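Local coordinates for flavodoxin (Methanosarcina acetivorans C2A, PDB 5WID), which binds flavin mononucleotide and probably carries electrons between redox partners, as flavodoxins generally do, at residues 25-30 / 138-142. Sequence-based numbering, arbitrary orientation.
Sequences IESKNV and AEKVK
Ala138 and Val30 meet where two helices of the flavodoxin fold, 13-27 and 124-143, lie side by side on one face of the central, mainly parallel sheet. Val30 belongs to the loop following helix 13-27, and the meeting illustrates how a small residue, Ala138, lets the last part of that helix and this loop come close. The CB of Ala138 is the centre of the tight part: Lys28 CB stands 3.5 Å from it, Val30 CG2 3.8 Å, and Ile25 CG2 reaches it from deeper in the fold. Val30, which leads into strand 31-36, divides its methyls. CG2, opposite the carbonyl carbon about the first torsion, turns to Ala138 and lies 3.7 Å from Lys142 CG, while CG1, anti to the backbone N (chi1 168°), looks to Val141 CG1 at 4.3 Å. Below this layer Ile25 rests on Ala3 and Val5 of strand 2-8, and Val141 on Ile83.

The outer side is polar and looser. Lys28 bends at its second and third torsions, bringing its aliphatic CE to 3.1 Å from Glu139 OE2, while its NZ remains 4.2 Å from that oxygen, too far for a salt bridge. With an alanine here the chain from CG outward would be gone, and the carboxylate would probably lose a nearby positive charge and be freer to turn. Lys142 bends at its third torsion toward the loop; its ammonium has a long intrahelical salt bridge to Glu139 OE2, and Lys142 NZ donates to Lys28 O over 2.9 Å, with a C=O…N angle of 138° and the donor tilted 15° from the carbonyl plane.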
loop_
_atom_site.group_PDB
_atom_site.type_symbol
_atom_site.label_atom_id
_atom_site.label_comp_id
_atom_site.label_asym_id
_atom_site.label_seq_id
_atom_site.Cartn_x
_atom_site.Cartn_y
_atom_site.Cartn_z
ATOM N N ILE A 25 0.601 -7.915 -8.799
ATOM C CA ILE A 25 -0.837 -8.187 -8.804
ATOM C C ILE A 25 -1.309 -8.485 -10.223
ATOM O O ILE A 25 -2.041 -9.457 -10.464
ATOM C CB ILE A 25 -1.620 -7.012 -8.185
ATOM C CG1 ILE A 25 -1.267 -6.831 -6.708
ATOM C CG2 ILE A 25 -3.142 -7.217 -8.324
ATOM C CD1 ILE A 25 -1.746 -5.509 -6.137
ATOM N N GLU A 26 -0.881 -7.661 -11.190
ATOM C CA GLU A 26 -1.225 -7.904 -12.599
ATOM C C GLU A 26 -0.811 -9.298 -13.045
ATOM O O GLU A 26 -1.525 -9.951 -13.821
ATOM C CB GLU A 26 -0.537 -6.884 -13.512
ATOM C CG GLU A 26 -1.150 -5.510 -13.551
ATOM C CD GLU A 26 -0.258 -4.490 -14.254
ATOM O OE1 GLU A 26 0.841 -4.862 -14.729
ATOM O OE2 GLU A 26 -0.656 -3.309 -14.320
ATOM N N SER A 27 0.370 -9.749 -12.611
ATOM C CA SER A 27 0.918 -11.014 -13.084
ATOM C C SER A 27 0.036 -12.202 -12.727
ATOM O O SER A 27 0.183 -13.273 -13.330
ATOM C CB SER A 27 2.334 -11.222 -12.532
ATOM O OG SER A 27 2.323 -11.668 -11.182
ATOM N N LYS A 28 -0.878 -12.040 -11.770
ATOM C CA LYS A 28 -1.797 -13.099 -11.377
ATOM C C LYS A 28 -3.212 -12.846 -11.881
ATOM O O LYS A 28 -4.164 -13.447 -11.373
ATOM C CB LYS A 28 -1.787 -13.272 -9.857
ATOM C CG LYS A 28 -0.420 -13.605 -9.275
ATOM C CD LYS A 28 0.309 -14.636 -10.110
ATOM C CE LYS A 28 0.014 -16.032 -9.630
ATOM N NZ LYS A 28 0.957 -17.027 -10.209
ATOM N N ASN A 29 -3.365 -11.937 -12.845
ATOM C CA ASN A 29 -4.648 -11.656 -13.496
ATOM C C ASN A 29 -5.706 -11.148 -12.518
ATOM O O ASN A 29 -6.888 -11.482 -12.615
ATOM C CB ASN A 29 -5.150 -12.882 -14.255
ATOM C CG ASN A 29 -4.530 -12.989 -15.622
ATOM O OD1 ASN A 29 -3.556 -13.716 -15.817
ATOM N ND2 ASN A 29 -5.072 -12.239 -16.575
ATOM N N VAL A 30 -5.285 -10.314 -11.576
ATOM C CA VAL A 30 -6.193 -9.531 -10.752
ATOM C C VAL A 30 -6.098 -8.090 -11.229
ATOM O O VAL A 30 -4.994 -7.585 -11.454
ATOM C CB VAL A 30 -5.848 -9.663 -9.256
ATOM C CG1 VAL A 30 -6.592 -8.637 -8.429
ATOM C CG2 VAL A 30 -6.160 -11.080 -8.777
ATOM N N ALA A 138 -2.613 -10.634 -4.750
ATOM C CA ALA A 138 -3.508 -11.211 -5.747
ATOM C C ALA A 138 -3.997 -12.591 -5.320
ATOM O O ALA A 138 -5.182 -12.914 -5.474
ATOM C CB ALA A 138 -2.799 -11.282 -7.101
ATOM N N GLU A 139 -3.108 -13.417 -4.768
ATOM C CA GLU A 139 -3.519 -14.759 -4.359
ATOM C C GLU A 139 -4.511 -14.703 -3.208
ATOM O O GLU A 139 -5.453 -15.504 -3.149
ATOM C CB GLU A 139 -2.291 -15.585 -3.983
ATOM C CG GLU A 139 -1.457 -16.006 -5.193
ATOM C CD GLU A 139 -2.278 -16.790 -6.208
ATOM O OE1 GLU A 139 -3.124 -17.614 -5.792
ATOM O OE2 GLU A 139 -2.093 -16.575 -7.421
ATOM N N LYS A 140 -4.316 -13.758 -2.288
ATOM C CA LYS A 140 -5.264 -13.570 -1.194
ATOM C C LYS A 140 -6.626 -13.135 -1.718
ATOM O O LYS A 140 -7.664 -13.639 -1.270
ATOM C CB LYS A 140 -4.707 -12.542 -0.205
ATOM C CG LYS A 140 -5.457 -12.451 1.111
ATOM C CD LYS A 140 -5.243 -13.684 1.967
ATOM C CE LYS A 140 -3.884 -13.646 2.648
ATOM N NZ LYS A 140 -3.719 -14.779 3.604
ATOM N N VAL A 141 -6.636 -12.199 -2.674
ATOM C CA VAL A 141 -7.888 -11.751 -3.283
ATOM C C VAL A 141 -8.618 -12.925 -3.922
ATOM O O VAL A 141 -9.821 -13.126 -3.711
ATOM C CB VAL A 141 -7.614 -10.636 -4.309
ATOM C CG1 VAL A 141 -8.833 -10.400 -5.199
ATOM C CG2 VAL A 141 -7.226 -9.354 -3.598
ATOM N N LYS A 142 -7.897 -13.721 -4.711
ATOM C CA LYS A 142 -8.536 -14.819 -5.430
ATOM C C LYS A 142 -8.988 -15.920 -4.487
ATOM O O LYS A 142 -9.968 -16.616 -4.777
ATOM C CB LYS A 142 -7.583 -15.370 -6.492
ATOM C CG LYS A 142 -7.263 -14.351 -7.584
ATOM C CD LYS A 142 -6.696 -14.997 -8.828
ATOM C CE LYS A 142 -5.288 -15.511 -8.595
ATOM N NZ LYS A 142 -4.641 -15.912 -9.877
#